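Local coordinates for protein heme oxygenase (Chlamydomonas reinhardtii, PDB 4RAJ) that probably catalyses the oxygen-dependent opening of heme to biliverdin, as heme oxygenases do, and is seen here without heme, at residues N36-A41 and H220-I225; F60-V65 and Q120-Y125. All coordinates share one frame; numbering follows the deposited sequence.

Contact 1 (N36-A41 and H220-I225); sequences NSLVNA and HNNAII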
ATOM      1  N   ASN A  36       5.612 -12.211   2.920  1.00 32.87           N
ATOM      2  CA  ASN A  36       6.914 -12.380   2.287  1.00 35.03           C
ATOM      3  C   ASN A  36       7.030 -13.639   1.402  1.00 37.64           C
ATOM      4  O   ASN A  36       7.430 -13.582   0.235  1.00 29.71           O
ATOM      5  CB  ASN A  36       7.896 -12.378   3.453  1.00 48.79           C
ATOM      6  CG  ASN A  36       8.389 -10.991   3.806  1.00 56.88           C
ATOM      7  OD1 ASN A  36       7.709 -10.254   4.542  1.00 69.81           O
ATOM      8  ND2 ASN A  36       9.686 -10.768   3.561  1.00 70.61           N
ATOM      9  N   SER A  37       6.646 -14.786   1.946  1.00 31.79           N
ATOM     10  CA  SER A  37       6.673 -16.033   1.165  1.00 40.38           C
ATOM     11  C   SER A  37       5.666 -15.971   0.018  1.00 26.99           C
ATOM     12  O   SER A  37       5.980 -16.336  -1.115  1.00 31.48           O
ATOM     13  CB  SER A  37       6.378 -17.267   2.051  1.00 43.18           C
ATOM     14  OG  SER A  37       7.452 -17.534   2.941  1.00 54.65           O
ATOM     15  N   LEU A  38       4.471 -15.473   0.319  1.00 26.66           N
ATOM     16  CA  LEU A  38       3.398 -15.330  -0.666  1.00 23.15           C
ATOM     17  C   LEU A  38       3.854 -14.484  -1.842  1.00 21.72           C
ATOM     18  O   LEU A  38       3.704 -14.872  -3.003  1.00 25.63           O
ATOM     19  CB  LEU A  38       2.178 -14.671  -0.026  1.00 29.20           C
ATOM     20  CG  LEU A  38       0.769 -15.169  -0.297  1.00 45.15           C
ATOM     21  CD1 LEU A  38       0.665 -16.635   0.094  1.00 40.36           C
ATOM     22  CD2 LEU A  38      -0.217 -14.327   0.504  1.00 45.46           C
ATOM     23  N   VAL A  39       4.388 -13.307  -1.528  1.00 21.66           N
ATOM     24  CA  VAL A  39       4.862 -12.379  -2.565  1.00 22.32           C
ATOM     25  C   VAL A  39       6.048 -12.945  -3.351  1.00 27.09           C
ATOM     26  O   VAL A  39       6.010 -12.998  -4.588  1.00 29.04           O
ATOM     27  CB  VAL A  39       5.246 -11.035  -1.959  1.00 27.69           C
ATOM     28  CG1 VAL A  39       5.858 -10.135  -3.024  1.00 22.08           C
ATOM     29  CG2 VAL A  39       4.002 -10.379  -1.317  1.00 27.96           C
ATOM     30  N   ASN A  40       7.097 -13.373  -2.654  1.00 23.58           N
ATOM     31  CA  ASN A  40       8.237 -13.936  -3.372  1.00 30.26           C
ATOM     32  C   ASN A  40       7.859 -15.159  -4.216  1.00 23.90           C
ATOM     33  O   ASN A  40       8.386 -15.343  -5.309  1.00 35.04           O
ATOM     34  CB  ASN A  40       9.376 -14.301  -2.412  1.00 32.73           C
ATOM     35  CG  ASN A  40       9.928 -13.094  -1.671  1.00 40.66           C
ATOM     36  OD1 ASN A  40       9.921 -13.039  -0.452  1.00 63.27           O
ATOM     37  ND2 ASN A  40      10.357 -12.095  -2.421  1.00 52.27           N
ATOM     38  N   ALA A  41       6.950 -15.989  -3.721  1.00 26.98           N
ATOM     39  CA  ALA A  41       6.532 -17.178  -4.476  1.00 29.90           C
ATOM     40  C   ALA A  41       5.812 -16.822  -5.768  1.00 41.38           C
ATOM     41  O   ALA A  41       5.689 -17.663  -6.664  1.00 46.84           O
ATOM     42  CB  ALA A  41       5.651 -18.059  -3.640  1.00 29.36           C
ATOM     43  N   HIS A 220      -5.726  -8.512   4.578  1.00 18.73           N
ATOM     44  CA  HIS A 220      -6.385  -8.118   3.340  1.00 20.22           C
ATOM     45  C   HIS A 220      -5.450  -8.311   2.149  1.00 18.31           C
ATOM     46  O   HIS A 220      -5.857  -8.817   1.100  1.00 20.36           O
ATOM     47  CB  HIS A 220      -6.855  -6.668   3.424  1.00 20.26           C
ATOM     48  CG  HIS A 220      -8.109  -6.483   4.225  1.00 23.99           C
ATOM     49  ND1 HIS A 220      -9.341  -6.916   3.783  1.00 25.38           N
ATOM     50  CD2 HIS A 220      -8.322  -5.905   5.433  1.00 24.77           C
ATOM     51  CE1 HIS A 220     -10.259  -6.621   4.689  1.00 26.21           C
ATOM     52  NE2 HIS A 220      -9.667  -6.002   5.698  1.00 26.68           N
ATOM     53  N   ASN A 221      -4.201  -7.860   2.299  1.00 19.33           N
ATOM     54  CA  ASN A 221      -3.229  -7.969   1.224  1.00 21.10           C
ATOM     55  C   ASN A 221      -3.030  -9.417   0.837  1.00 22.25           C
ATOM     56  O   ASN A 221      -2.978  -9.753  -0.339  1.00 17.53           O
ATOM     57  CB  ASN A 221      -1.885  -7.347   1.627  1.00 20.10           C
ATOM     58  CG  ASN A 221      -1.878  -5.843   1.487  1.00 25.30           C
ATOM     59  OD1 ASN A 221      -2.923  -5.229   1.295  1.00 23.01           O
ATOM     60  ND2 ASN A 221      -0.699  -5.239   1.587  1.00 24.88           N
ATOM     61  N   ASN A 222      -2.933 -10.287   1.832  1.00 20.76           N
ATOM     62  CA  ASN A 222      -2.695 -11.703   1.528  1.00 21.57           C
ATOM     63  C   ASN A 222      -3.876 -12.310   0.774  1.00 21.69           C
ATOM     64  O   ASN A 222      -3.695 -13.081  -0.165  1.00 20.74           O
ATOM     65  CB  ASN A 222      -2.404 -12.475   2.814  1.00 22.13           C
ATOM     66  CG  ASN A 222      -1.035 -12.155   3.374  1.00 28.78           C
ATOM     67  OD1 ASN A 222      -0.269 -11.390   2.773  1.00 25.68           O
ATOM     68  ND2 ASN A 222      -0.718 -12.720   4.533  1.00 30.25           N
ATOM     69  N   ALA A 223      -5.081 -11.915   1.171  1.00 19.37           N
ATOM     70  CA  ALA A 223      -6.305 -12.378   0.531  1.00 25.22           C
ATOM     71  C   ALA A 223      -6.361 -11.936  -0.923  1.00 19.07           C
ATOM     72  O   ALA A 223      -6.747 -12.701  -1.804  1.00 21.38           O
ATOM     73  CB  ALA A 223      -7.520 -11.858   1.291  1.00 24.78           C
ATOM     74  N   ILE A 224      -5.976 -10.690  -1.163  1.00 20.53           N
ATOM     75  CA  ILE A 224      -5.983 -10.112  -2.509  1.00 16.83           C
ATOM     76  C   ILE A 224      -4.945 -10.805  -3.401  1.00 22.31           C
ATOM     77  O   ILE A 224      -5.218 -11.151  -4.558  1.00 17.37           O
ATOM     78  CB  ILE A 224      -5.737  -8.605  -2.431  1.00 18.66           C
ATOM     79  CG1 ILE A 224      -6.932  -7.937  -1.730  1.00 21.54           C
ATOM     80  CG2 ILE A 224      -5.521  -7.996  -3.806  1.00 16.89           C
ATOM     81  CD1 ILE A 224      -6.703  -6.478  -1.341  1.00 18.90           C
ATOM     82  N   ILE A 225      -3.764 -11.030  -2.845  1.00 18.16           N
ATOM     83  CA  ILE A 225      -2.712 -11.755  -3.552  1.00 20.68           C
ATOM     84  C   ILE A 225      -3.138 -13.181  -3.919  1.00 23.70           C
ATOM     85  O   ILE A 225      -2.930 -13.642  -5.046  1.00 26.66           O
ATOM     86  CB  ILE A 225      -1.434 -11.800  -2.705  1.00 21.96           C
ATOM     87  CG1 ILE A 225      -0.839 -10.395  -2.602  1.00 21.28           C
ATOM     88  CG2 ILE A 225      -0.408 -12.726  -3.328  1.00 21.14           C
ATOM     89  CD1 ILE A 225       0.169 -10.250  -1.498  1.00 23.49           C
TER

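Contact 2 (F60-V65 and Q120-Y125); sequences FYYVFV and QALKDY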
ATOM      1  N   PHE A  60      -3.386  -3.557  -6.559  1.00 17.21           N
ATOM      2  CA  PHE A  60      -2.965  -2.622  -5.544  1.00 19.31           C
ATOM      3  C   PHE A  60      -3.098  -1.170  -5.982  1.00 19.41           C
ATOM      4  O   PHE A  60      -3.119  -0.261  -5.141  1.00 21.24           O
ATOM      5  CB  PHE A  60      -1.556  -3.006  -5.103  1.00 19.62           C
ATOM      6  CG  PHE A  60      -1.578  -4.238  -4.270  1.00 21.06           C
ATOM      7  CD1 PHE A  60      -1.792  -4.146  -2.905  1.00 29.27           C
ATOM      8  CD2 PHE A  60      -1.552  -5.489  -4.859  1.00 22.65           C
ATOM      9  CE1 PHE A  60      -1.892  -5.293  -2.127  1.00 31.23           C
ATOM     10  CE2 PHE A  60      -1.658  -6.645  -4.084  1.00 27.30           C
ATOM     11  CZ  PHE A  60      -1.827  -6.539  -2.720  1.00 29.62           C
ATOM     12  N   TYR A  61      -3.242  -0.951  -7.282  1.00 16.43           N
ATOM     13  CA  TYR A  61      -3.683   0.350  -7.759  1.00 17.12           C
ATOM     14  C   TYR A  61      -5.006   0.674  -7.059  1.00 22.09           C
ATOM     15  O   TYR A  61      -5.156   1.742  -6.449  1.00 19.48           O
ATOM     16  CB  TYR A  61      -3.830   0.352  -9.288  1.00 18.85           C
ATOM     17  CG  TYR A  61      -4.685   1.478  -9.815  1.00 18.27           C
ATOM     18  CD1 TYR A  61      -4.314   2.807  -9.636  1.00 16.83           C
ATOM     19  CD2 TYR A  61      -5.871   1.211 -10.494  1.00 21.95           C
ATOM     20  CE1 TYR A  61      -5.110   3.854 -10.129  1.00 24.30           C
ATOM     21  CE2 TYR A  61      -6.669   2.243 -10.978  1.00 27.33           C
ATOM     22  CZ  TYR A  61      -6.283   3.556 -10.798  1.00 27.11           C
ATOM     23  OH  TYR A  61      -7.092   4.573 -11.281  1.00 28.39           O
ATOM     24  N   TYR A  62      -5.943  -0.270  -7.098  1.00 17.77           N
ATOM     25  CA  TYR A  62      -7.235  -0.058  -6.450  1.00 18.08           C
ATOM     26  C   TYR A  62      -7.131   0.043  -4.938  1.00 18.07           C
ATOM     27  O   TYR A  62      -7.884   0.805  -4.322  1.00 17.99           O
ATOM     28  CB  TYR A  62      -8.215  -1.175  -6.818  1.00 18.74           C
ATOM     29  CG  TYR A  62      -8.651  -1.076  -8.273  1.00 19.36           C
ATOM     30  CD1 TYR A  62      -9.244   0.085  -8.760  1.00 21.81           C
ATOM     31  CD2 TYR A  62      -8.467  -2.141  -9.150  1.00 22.50           C
ATOM     32  CE1 TYR A  62      -9.643   0.180 -10.091  1.00 24.72           C
ATOM     33  CE2 TYR A  62      -8.866  -2.057 -10.481  1.00 25.12           C
ATOM     34  CZ  TYR A  62      -9.456  -0.898 -10.942  1.00 29.72           C
ATOM     35  OH  TYR A  62      -9.843  -0.825 -12.268  1.00 31.94           O
ATOM     36  N   VAL A  63      -6.237  -0.734  -4.329  1.00 18.75           N
ATOM     37  CA  VAL A  63      -6.038  -0.606  -2.879  1.00 15.84           C
ATOM     38  C   VAL A  63      -5.611   0.820  -2.544  1.00 21.75           C
ATOM     39  O   VAL A  63      -6.200   1.492  -1.680  1.00 17.40           O
ATOM     40  CB  VAL A  63      -4.984  -1.593  -2.338  1.00 15.16           C
ATOM     41  CG1 VAL A  63      -4.626  -1.246  -0.874  1.00 16.98           C
ATOM     42  CG2 VAL A  63      -5.493  -3.046  -2.459  1.00 17.40           C
ATOM     43  N   PHE A  64      -4.598   1.315  -3.241  1.00 16.53           N
ATOM     44  CA  PHE A  64      -4.153   2.668  -2.935  1.00 16.43           C
ATOM     45  C   PHE A  64      -5.157   3.750  -3.349  1.00 20.60           C
ATOM     46  O   PHE A  64      -5.249   4.767  -2.674  1.00 21.73           O
ATOM     47  CB  PHE A  64      -2.771   2.932  -3.558  1.00 17.54           C
ATOM     48  CG  PHE A  64      -1.664   2.291  -2.775  1.00 17.71           C
ATOM     49  CD1 PHE A  64      -1.218   2.861  -1.593  1.00 18.38           C
ATOM     50  CD2 PHE A  64      -1.117   1.087  -3.175  1.00 26.09           C
ATOM     51  CE1 PHE A  64      -0.216   2.248  -0.839  1.00 18.80           C
ATOM     52  CE2 PHE A  64      -0.115   0.465  -2.424  1.00 25.23           C
ATOM     53  CZ  PHE A  64       0.330   1.049  -1.260  1.00 16.94           C
ATOM     54  N   VAL A  65      -5.907   3.554  -4.431  1.00 18.73           N
ATOM     55  CA  VAL A  65      -6.974   4.513  -4.746  1.00 16.64           C
ATOM     56  C   VAL A  65      -7.934   4.625  -3.553  1.00 20.79           C
ATOM     57  O   VAL A  65      -8.295   5.726  -3.130  1.00 22.03           O
ATOM     58  CB  VAL A  65      -7.768   4.107  -6.010  1.00 22.80           C
ATOM     59  CG1 VAL A  65      -9.107   4.820  -6.056  1.00 26.23           C
ATOM     60  CG2 VAL A  65      -6.953   4.405  -7.270  1.00 25.54           C
ATOM     61  N   GLN A 120     -13.392 -10.647  -4.723  1.00 24.66           N
ATOM     62  CA  GLN A 120     -14.184 -10.311  -3.546  1.00 23.84           C
ATOM     63  C   GLN A 120     -13.243  -9.766  -2.470  1.00 24.82           C
ATOM     64  O   GLN A 120     -13.593  -8.835  -1.739  1.00 25.77           O
ATOM     65  CB  GLN A 120     -14.957 -11.521  -3.026  1.00 27.78           C
ATOM     66  CG  GLN A 120     -15.971 -11.148  -1.961  1.00 28.91           C
ATOM     67  CD  GLN A 120     -17.003 -10.152  -2.464  1.00 40.96           C
ATOM     68  OE1 GLN A 120     -17.606 -10.342  -3.526  1.00 44.09           O
ATOM     69  NE2 GLN A 120     -17.198  -9.070  -1.715  1.00 41.71           N
ATOM     70  N   ALA A 121     -12.039 -10.332  -2.397  1.00 21.71           N
ATOM     71  CA  ALA A 121     -11.054  -9.895  -1.408  1.00 20.62           C
ATOM     72  C   ALA A 121     -10.732  -8.407  -1.563  1.00 21.88           C
ATOM     73  O   ALA A 121     -10.632  -7.670  -0.578  1.00 21.17           O
ATOM     74  CB  ALA A 121      -9.783 -10.725  -1.520  1.00 19.52           C
ATOM     75  N   LEU A 122     -10.568  -7.968  -2.805  1.00 21.03           N
ATOM     76  CA  LEU A 122     -10.278  -6.557  -3.066  1.00 21.88           C
ATOM     77  C   LEU A 122     -11.483  -5.688  -2.715  1.00 20.51           C
ATOM     78  O   LEU A 122     -11.346  -4.644  -2.086  1.00 21.65           O
ATOM     79  CB  LEU A 122      -9.889  -6.357  -4.531  1.00 17.77           C
ATOM     80  CG  LEU A 122      -9.733  -4.890  -4.982  1.00 21.01           C
ATOM     81  CD1 LEU A 122      -8.686  -4.165  -4.146  1.00 21.07           C
ATOM     82  CD2 LEU A 122      -9.363  -4.803  -6.452  1.00 19.08           C
ATOM     83  N   LYS A 123     -12.666  -6.119  -3.130  1.00 24.25           N
ATOM     84  CA  LYS A 123     -13.881  -5.354  -2.840  1.00 23.03           C
ATOM     85  C   LYS A 123     -14.116  -5.227  -1.339  1.00 24.70           C
ATOM     86  O   LYS A 123     -14.529  -4.167  -0.851  1.00 23.89           O
ATOM     87  CB  LYS A 123     -15.091  -5.998  -3.531  1.00 22.10           C
ATOM     88  CG  LYS A 123     -15.014  -5.879  -5.056  1.00 24.19           C
ATOM     89  CD  LYS A 123     -16.266  -6.393  -5.775  1.00 32.80           C
ATOM     90  CE  LYS A 123     -16.334  -7.901  -5.792  1.00 41.48           C
ATOM     91  NZ  LYS A 123     -17.517  -8.362  -6.575  1.00 53.00           N
ATOM     92  N   ASP A 124     -13.833  -6.297  -0.603  1.00 22.57           N
ATOM     93  CA  ASP A 124     -13.970  -6.277   0.847  1.00 25.09           C
ATOM     94  C   ASP A 124     -13.024  -5.254   1.490  1.00 23.42           C
ATOM     95  O   ASP A 124     -13.394  -4.563   2.431  1.00 25.42           O
ATOM     96  CB  ASP A 124     -13.715  -7.679   1.435  1.00 24.34           C
ATOM     97  CG  ASP A 124     -14.858  -8.668   1.142  1.00 33.20           C
ATOM     98  OD1 ASP A 124     -15.964  -8.237   0.759  1.00 30.41           O
ATOM     99  OD2 ASP A 124     -14.640  -9.886   1.294  1.00 37.46           O
ATOM    100  N   TYR A 125     -11.793  -5.163   0.992  1.00 20.83           N
ATOM    101  CA  TYR A 125     -10.840  -4.206   1.552  1.00 20.70           C
ATOM    102  C   TYR A 125     -11.259  -2.790   1.181  1.00 20.36           C
ATOM    103  O   TYR A 125     -11.218  -1.886   2.022  1.00 20.22           O
ATOM    104  CB  TYR A 125      -9.413  -4.504   1.054  1.00 16.10           C
ATOM    105  CG  TYR A 125      -8.298  -3.799   1.822  1.00 17.78           C
ATOM    106  CD1 TYR A 125      -8.518  -3.229   3.076  1.00 19.36           C
ATOM    107  CD2 TYR A 125      -7.025  -3.711   1.280  1.00 18.45           C
ATOM    108  CE1 TYR A 125      -7.487  -2.580   3.771  1.00 22.63           C
ATOM    109  CE2 TYR A 125      -5.996  -3.069   1.958  1.00 20.62           C
ATOM    110  CZ  TYR A 125      -6.225  -2.509   3.199  1.00 23.03           C
ATOM    111  OH  TYR A 125      -5.174  -1.882   3.843  1.00 16.99           O
TER

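Contact 1 (N36-A41 and H220-I225)
L38 and V39 of helix 29-47 meet I225 and N222 of helix 204-227 in a small apolar contact; the axes of segments 36-41 and 220-225 approach to 10.5 Å and run 29° apart in direction. The apolar part centres on I225, whose two branches serve different partners. Its CG2 lies 4.1 Å from L38 CG, while CD1 at the end of the longer branch comes to 3.8 Å from V39 CG2, the two side chains crossing at about a right angle. With V39 CG1 anti to the backbone N (chi1 175°), the other methyl, CG2, falls anti to the carbonyl carbon and meets I225.

The second kind of contact is apolar against amide: the methyl L38 CD2 rests 3.7 Å from N222 CB and is equally near the amide carbon and oxygen. The polar end of N222 is satisfied beside this methyl, its OD1 being hydrogen-bonded to S35 OG one turn earlier on the helix of L38. I225 also borders a pocket holding a polyether, probably from the crystallisation liquor, and N221 ND2 hydrogen-bonds to that polyether. With no hydrogen bond between the two segments, cohesion rests on van der Waals contact, with the N222–S35 bond alongside.

Contact 2 (F60-V65 and Q120-Y125)
V63 of helix 50-76 sets its two methyls against L122 and Y125 of helix 120-135, and Y62 adds its CB to L122. The axes of segments 60-65 and 120-125 approach to 10.1 Å, 11° from parallel. V63 holds CG1 anti to the backbone N (chi1 170°), which divides the work between its branches: CG1 comes to 3.6 Å from Y125 CE2, while CG2 reaches L122 CD1 at 3.8 Å. The ring carbon Y125 CD2 is about equally near both methyls, so the valine straddles that corner of the ring, and CG1 approaches the ring obliquely.

L122 extends toward helix 50-76 with CG anti to its own backbone N (chi1 172°). Its CD2 lies against Y62 alone among these partners, 3.8 Å from Y62 CB and 3.9 Å from Y62 CD2, while CD1 sits between V63 and Y62, 4.0 Å from Y62 CB. Beyond CD2 the Y62 ring turns off from segment 120-125, with Y61 CD2 over the centre of one face, and engages K118 in a cation-pi contact. Y125 turns its hydroxyl past V63 to hydrogen-bond with H143 and Q147, and its ring stacks on H220.

Cutting V63 back to an alanine removes both methyls and is likely to open a gap beside Y125 CE2 and L122 CD1, leaving the leucine branch freer to shift. The seam between these segments is thus purely apolar, with three of its four touching residues buried, while the polar end of Y125 is directed to partners beyond it.

In the fold
Contact 2 lies deeper in this all-helical fold: it is a buried contact, whereas contact 1 is only partly buried. No helix is common to both, but helix 204-227 of contact 1 packs on both helices of contact 2, through N221 on F60, and I224 on V63 and A121. Between them the two contacts tie together four helices, the segments of contact 2 falling within the long chain interval that separates those of contact 1. Both rely on branched aliphatic side chains; contact 1 adds an asparagine amide, contact 2 two tyrosines. N221 and I225 of contact 1 and F60 of contact 2 line the same polyether-occupied pocket.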